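PDB 3V10: rhusiopathiae surface protein B from Erysipelothrix rhusiopathiae, which is a cell-wall-anchored surface adhesin that probably binds collagen, this chain being its collagen-binding region. Local coordinates for residues 167-172 with 301-306; 183-188 with 263-268. All coordinates share one frame; numbering follows the deposited sequence.

Interaction 1. Residues 167-172 with 301-306; sequences YWKTGT and TDTSVV
T303 OG1 and G171 N are joined through one water, which takes the amide proton of G171 at 3.0 Å and lies 2.8 Å from the threonine hydroxyl. No direct hydrogen bond links strands 167-172 and 303-306: they run nearly parallel, 9° apart, but their axes are 6.1 Å distant. The hydroxyl of T303 stands anti to its own backbone N (chi1 -162°), which puts CG2 in the crowded position, 4.0 Å from G171 N. The next branch along, V305 CG2, rests 3.6 Å from T172 N, against the peptide that follows the glycine. Glycine suits this place: with no side chain pointing at the other strand, its backbone lies directly against the two methyls. The bent aliphatic chain of K169 passes T301, with CG 3.1 Å from T301 O, and crosses T303 obliquely, while its ammonium reaches D202 in a long, weak ion pair. The ring of Y167 offers its edge to T301, CE2 lying 3.8 Å from CG2, and the two side chains cross at about a right angle. Both the Y167 hydroxyl and the T301 carbonyl hydrogen-bond to S281 OG, so one serine bridges the two. Methyl-bearing threonine and valine thus fill a joint that water completes, where edge strands of two sheets meet side by side, as in the sandwich of the DEv-IgG fold.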
loop_
_atom_site.group_PDB
_atom_site.type_symbol
_atom_site.label_atom_id
_atom_site.label_comp_id
_atom_site.label_asym_id
_atom_site.label_seq_id
_atom_site.Cartn_x
_atom_site.Cartn_y
_atom_site.Cartn_z
ATOM N N TYR A 167 -15.496 6.622 -15.861
ATOM C CA TYR A 167 -14.050 6.537 -15.670
ATOM C C TYR A 167 -13.590 6.817 -14.255
ATOM O O TYR A 167 -14.046 7.761 -13.611
ATOM C CB TYR A 167 -13.331 7.515 -16.611
ATOM C CG TYR A 167 -11.834 7.646 -16.343
ATOM C CD1 TYR A 167 -10.969 6.595 -16.618
ATOM C CD2 TYR A 167 -11.304 8.806 -15.775
ATOM C CE1 TYR A 167 -9.606 6.687 -16.333
ATOM C CE2 TYR A 167 -9.944 8.915 -15.481
ATOM C CZ TYR A 167 -9.100 7.843 -15.765
ATOM O OH TYR A 167 -7.759 7.913 -15.481
ATOM N N TRP A 168 -12.680 5.981 -13.769
ATOM C CA TRP A 168 -12.097 6.194 -12.455
ATOM C C TRP A 168 -10.786 5.429 -12.406
ATOM O O TRP A 168 -10.591 4.454 -13.132
ATOM C CB TRP A 168 -13.047 5.754 -11.332
ATOM C CG TRP A 168 -13.076 4.293 -11.062
ATOM C CD1 TRP A 168 -12.263 3.598 -10.210
ATOM C CD2 TRP A 168 -13.975 3.340 -11.629
ATOM N NE1 TRP A 168 -12.608 2.265 -10.210
ATOM C CE2 TRP A 168 -13.655 2.081 -11.074
ATOM C CE3 TRP A 168 -15.024 3.426 -12.554
ATOM C CZ2 TRP A 168 -14.348 0.914 -11.415
ATOM C CZ3 TRP A 168 -15.717 2.262 -12.892
ATOM C CH2 TRP A 168 -15.373 1.025 -12.322
ATOM N N LYS A 169 -9.877 5.903 -11.568
ATOM C CA LYS A 169 -8.576 5.280 -11.429
ATOM C C LYS A 169 -8.343 4.870 -9.979
ATOM O O LYS A 169 -8.843 5.504 -9.057
ATOM C CB LYS A 169 -7.495 6.264 -11.876
ATOM C CG LYS A 169 -7.433 7.515 -11.039
ATOM C CD LYS A 169 -6.281 7.441 -10.070
ATOM C CE LYS A 169 -4.962 7.687 -10.776
ATOM N NZ LYS A 169 -4.730 6.752 -11.906
ATOM N N THR A 170 -7.586 3.797 -9.787
ATOM C CA THR A 170 -7.288 3.313 -8.446
ATOM C C THR A 170 -5.838 2.871 -8.386
ATOM O O THR A 170 -5.186 2.704 -9.415
ATOM C CB THR A 170 -8.177 2.112 -8.058
ATOM O OG1 THR A 170 -7.807 0.971 -8.840
ATOM C CG2 THR A 170 -9.638 2.430 -8.297
ATOM N N GLY A 171 -5.335 2.683 -7.176
ATOM C CA GLY A 171 -3.956 2.263 -7.026
ATOM C C GLY A 171 -3.687 1.744 -5.635
ATOM O O GLY A 171 -4.412 2.059 -4.688
ATOM N N THR A 172 -2.647 0.932 -5.511
ATOM C CA THR A 172 -2.275 0.390 -4.217
ATOM C C THR A 172 -0.844 -0.117 -4.286
ATOM O O THR A 172 -0.229 -0.141 -5.360
ATOM C CB THR A 172 -3.227 -0.754 -3.781
ATOM O OG1 THR A 172 -2.949 -1.106 -2.417
ATOM C CG2 THR A 172 -3.059 -1.985 -4.673
ATOM N N THR A 301 -10.722 10.681 -10.932
ATOM C CA THR A 301 -9.543 10.699 -11.806
ATOM C C THR A 301 -8.173 10.749 -11.142
ATOM O O THR A 301 -7.162 10.470 -11.792
ATOM C CB THR A 301 -9.624 11.877 -12.789
ATOM O OG1 THR A 301 -9.396 13.107 -12.088
ATOM C CG2 THR A 301 -11.009 11.926 -13.435
ATOM N N ASP A 302 -8.134 11.108 -9.861
ATOM C CA ASP A 302 -6.868 11.204 -9.127
ATOM C C ASP A 302 -6.876 10.303 -7.903
ATOM O O ASP A 302 -7.919 10.102 -7.282
ATOM C CB ASP A 302 -6.624 12.628 -8.605
ATOM C CG ASP A 302 -6.671 13.684 -9.683
ATOM O OD1 ASP A 302 -6.702 13.349 -10.884
ATOM O OD2 ASP A 302 -6.672 14.878 -9.305
ATOM N N THR A 303 -5.709 9.781 -7.541
ATOM C CA THR A 303 -5.623 8.954 -6.350
ATOM C C THR A 303 -4.182 8.896 -5.854
ATOM O O THR A 303 -3.294 9.538 -6.415
ATOM C CB THR A 303 -6.170 7.536 -6.606
ATOM O OG1 THR A 303 -6.455 6.910 -5.351
ATOM C CG2 THR A 303 -5.162 6.693 -7.357
ATOM N N SER A 304 -3.951 8.149 -4.785
ATOM C CA SER A 304 -2.608 8.051 -4.248
ATOM C C SER A 304 -2.480 6.852 -3.335
ATOM O O SER A 304 -3.477 6.261 -2.916
ATOM C CB SER A 304 -2.261 9.319 -3.473
ATOM O OG SER A 304 -3.098 9.458 -2.340
ATOM N N VAL A 305 -1.236 6.495 -3.048
ATOM C CA VAL A 305 -0.932 5.380 -2.168
ATOM C C VAL A 305 -0.080 5.933 -1.036
ATOM O O VAL A 305 0.936 6.591 -1.271
ATOM C CB VAL A 305 -0.143 4.263 -2.911
ATOM C CG1 VAL A 305 0.131 3.093 -1.966
ATOM C CG2 VAL A 305 -0.933 3.781 -4.116
ATOM N N VAL A 306 -0.506 5.689 0.199
ATOM C CA VAL A 306 0.248 6.160 1.350
ATOM C C VAL A 306 1.543 5.360 1.404
ATOM O O VAL A 306 1.553 4.167 1.094
ATOM C CB VAL A 306 -0.549 5.956 2.662
ATOM C CG1 VAL A 306 0.299 6.351 3.857
ATOM C CG2 VAL A 306 -1.816 6.801 2.629
HETATM O O HOH W 1 -7.117 4.162 -5.237
#

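Interaction 2. Residues 183-188 with 263-268; sequences WWLNIN and VTYDTR
The ring of Y265 carries W183 CB over one face, 3.8 Å from the ring centroid and 19° off the normal, a CH-pi contact, and has L185 CG at its edge, 4.1 Å from CE1. Beyond CB the indole of W183 is almost parallel to the phenol, at 16°, but slid so far aside that the rings barely overlap. The edge of this indole meets backbone and hydroxyl atoms: Y265 O and D266 CA lie near its plane, and NE1 donates to T267 OG1 at 2.9 Å. T267 OG1 is also hydrogen-bonded to H208 ND1, so the hydroxyl ties the indole to a further strand. Y265 has CG between its backbone N and carbonyl carbon (chi1 63°), and its OH finds D202. Tryptophan and tyrosine suit these buried sites because each couples a broad apolar surface to one polar atom that is satisfied. On the same face L185 CB packs 3.9 Å from V263 CB. W184 and T264, a non-hydrogen-bonded pair, point to the opposite face, where T264 CG2 approaches W184 CD1 obliquely at 3.4 Å; W184 also touches T170 and T172. The backbones make two hydrogen-bonded pairs: L185 N to V263 O, 2.7 Å, with its return bond, and W183 N to Y265 O, whose return from Y265 N to W183 O is longer at 3.3 Å. This is antiparallel pairing inside a five-stranded sheet, with an aromatic and aliphatic inner face, as expected of a beta sandwich in a collagen-binding adhesin domain.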
loop_
_atom_site.group_PDB
_atom_site.type_symbol
_atom_site.label_atom_id
_atom_site.label_comp_id
_atom_site.label_asym_id
_atom_site.label_seq_id
_atom_site.Cartn_x
_atom_site.Cartn_y
_atom_site.Cartn_z
ATOM N N TRP A 183 -1.489 0.061 -10.545
ATOM C CA TRP A 183 -2.536 1.024 -10.876
ATOM C C TRP A 183 -3.537 0.522 -11.905
ATOM O O TRP A 183 -3.225 -0.340 -12.724
ATOM C CB TRP A 183 -1.906 2.329 -11.367
ATOM C CG TRP A 183 -0.844 2.843 -10.452
ATOM C CD1 TRP A 183 0.455 2.435 -10.399
ATOM C CD2 TRP A 183 -0.999 3.821 -9.417
ATOM N NE1 TRP A 183 1.120 3.092 -9.398
ATOM C CE2 TRP A 183 0.252 3.949 -8.775
ATOM C CE3 TRP A 183 -2.072 4.599 -8.966
ATOM C CZ2 TRP A 183 0.461 4.827 -7.706
ATOM C CZ3 TRP A 183 -1.863 5.474 -7.902
ATOM C CH2 TRP A 183 -0.609 5.580 -7.284
ATOM N N TRP A 184 -4.743 1.090 -11.856
ATOM C CA TRP A 184 -5.834 0.720 -12.753
ATOM C C TRP A 184 -6.562 1.927 -13.325
ATOM O O TRP A 184 -7.011 2.783 -12.570
ATOM C CB TRP A 184 -6.894 -0.100 -12.003
ATOM C CG TRP A 184 -6.488 -1.473 -11.600
ATOM C CD1 TRP A 184 -6.764 -2.633 -12.261
ATOM C CD2 TRP A 184 -5.739 -1.840 -10.436
ATOM N NE1 TRP A 184 -6.237 -3.700 -11.583
ATOM C CE2 TRP A 184 -5.601 -3.244 -10.458
ATOM C CE3 TRP A 184 -5.171 -1.119 -9.378
ATOM C CZ2 TRP A 184 -4.915 -3.946 -9.459
ATOM C CZ3 TRP A 184 -4.487 -1.815 -8.384
ATOM C CH2 TRP A 184 -4.366 -3.217 -8.435
ATOM N N LEU A 185 -6.675 1.993 -14.649
ATOM C CA LEU A 185 -7.435 3.059 -15.299
ATOM C C LEU A 185 -8.669 2.331 -15.850
ATOM O O LEU A 185 -8.566 1.545 -16.790
ATOM C CB LEU A 185 -6.649 3.694 -16.455
ATOM C CG LEU A 185 -5.248 4.241 -16.176
ATOM C CD1 LEU A 185 -4.737 4.971 -17.425
ATOM C CD2 LEU A 185 -5.272 5.179 -14.985
ATOM N N ASN A 186 -9.830 2.576 -15.254
ATOM C CA ASN A 186 -11.062 1.914 -15.684
ATOM C C ASN A 186 -11.839 2.797 -16.651
ATOM O O ASN A 186 -12.533 3.720 -16.234
ATOM C CB ASN A 186 -11.903 1.592 -14.450
ATOM C CG ASN A 186 -11.113 0.825 -13.407
ATOM O OD1 ASN A 186 -10.935 -0.387 -13.519
ATOM N ND2 ASN A 186 -10.612 1.532 -12.404
ATOM N N ILE A 187 -11.733 2.486 -17.940
ATOM C CA ILE A 187 -12.374 3.274 -18.985
ATOM C C ILE A 187 -13.627 2.652 -19.577
ATOM O O ILE A 187 -13.604 1.540 -20.103
ATOM C CB ILE A 187 -11.383 3.550 -20.133
ATOM C CG1 ILE A 187 -10.076 4.092 -19.552
ATOM C CG2 ILE A 187 -11.985 4.544 -21.122
ATOM C CD1 ILE A 187 -8.955 4.233 -20.567
ATOM N N ASN A 188 -14.716 3.400 -19.491
ATOM C CA ASN A 188 -16.003 2.975 -20.012
ATOM C C ASN A 188 -16.551 1.690 -19.406
ATOM O O ASN A 188 -16.837 0.726 -20.123
ATOM C CB ASN A 188 -15.941 2.840 -21.537
ATOM C CG ASN A 188 -17.315 2.864 -22.167
ATOM O OD1 ASN A 188 -18.315 3.025 -21.468
ATOM N ND2 ASN A 188 -17.377 2.709 -23.484
ATOM N N VAL A 263 -6.850 -0.341 -18.242
ATOM C CA VAL A 263 -5.417 -0.184 -18.440
ATOM C C VAL A 263 -4.717 -0.328 -17.092
ATOM O O VAL A 263 -5.022 0.403 -16.148
ATOM C CB VAL A 263 -5.078 1.211 -19.031
ATOM C CG1 VAL A 263 -3.574 1.365 -19.190
ATOM C CG2 VAL A 263 -5.770 1.392 -20.379
ATOM N N THR A 264 -3.785 -1.273 -16.999
ATOM C CA THR A 264 -3.052 -1.479 -15.761
ATOM C C THR A 264 -1.562 -1.252 -15.986
ATOM O O THR A 264 -1.055 -1.420 -17.093
ATOM C CB THR A 264 -3.268 -2.907 -15.200
ATOM O OG1 THR A 264 -2.832 -3.877 -16.160
ATOM C CG2 THR A 264 -4.743 -3.133 -14.891
ATOM N N TYR A 265 -0.872 -0.843 -14.934
ATOM C CA TYR A 265 0.563 -0.605 -15.008
ATOM C C TYR A 265 1.123 -0.478 -13.604
ATOM O O TYR A 265 0.373 -0.348 -12.635
ATOM C CB TYR A 265 0.879 0.673 -15.803
ATOM C CG TYR A 265 0.355 1.953 -15.196
ATOM C CD1 TYR A 265 -0.955 2.376 -15.435
ATOM C CD2 TYR A 265 1.163 2.745 -14.379
ATOM C CE1 TYR A 265 -1.446 3.553 -14.878
ATOM C CE2 TYR A 265 0.677 3.928 -13.811
ATOM C CZ TYR A 265 -0.627 4.323 -14.067
ATOM O OH TYR A 265 -1.121 5.482 -13.516
ATOM N N ASP A 266 2.444 -0.516 -13.505
ATOM C CA ASP A 266 3.110 -0.404 -12.217
ATOM C C ASP A 266 4.016 0.811 -12.175
ATOM O O ASP A 266 4.483 1.294 -13.209
ATOM C CB ASP A 266 3.994 -1.630 -11.940
ATOM C CG ASP A 266 3.250 -2.944 -12.068
ATOM O OD1 ASP A 266 2.013 -2.954 -11.924
ATOM O OD2 ASP A 266 3.918 -3.977 -12.292
ATOM N N THR A 267 4.256 1.313 -10.971
ATOM C CA THR A 267 5.196 2.406 -10.796
ATOM C C THR A 267 6.145 1.926 -9.707
ATOM O O THR A 267 5.831 0.988 -8.970
ATOM C CB THR A 267 4.534 3.728 -10.363
ATOM O OG1 THR A 267 3.979 3.591 -9.051
ATOM C CG2 THR A 267 3.464 4.130 -11.363
ATOM N N ARG A 268 7.304 2.560 -9.620
ATOM C CA ARG A 268 8.312 2.180 -8.646
ATOM C C ARG A 268 8.764 3.410 -7.890
ATOM O O ARG A 268 9.147 4.408 -8.492
ATOM C CB ARG A 268 9.488 1.527 -9.378
ATOM C CG ARG A 268 10.624 1.035 -8.502
ATOM C CD ARG A 268 11.459 0.035 -9.286
ATOM N NE ARG A 268 10.640 -1.113 -9.658
ATOM C CZ ARG A 268 10.963 -2.019 -10.572
ATOM N NH1 ARG A 268 12.111 -1.930 -11.235
ATOM N NH2 ARG A 268 10.124 -3.014 -10.830
#

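How the interactions relate
Interactions 1 and 2 are adjacent, their centres about 9 Å apart, because strands 167-173 and 180-187 are neighbours in one sheet. Probable hydrogen bonds from N186 N to W168 O (2.9 Å) and from W184 N to T170 O (3.0 Å) stitch them together. Interaction 2 lies inside that sheet and interaction 1 at its outer strand, where strand 303-306 of a second sheet runs alongside. D202 serves both, bonding Y265 and weakly pairing with K169. At the C-terminal end of segment 167-172, T172 hydrogen-bonds to S25 of the N-terminal Ig-like domain, whose sheet strand 311-315 joins, consistent with the latch of the Collagen Hug model.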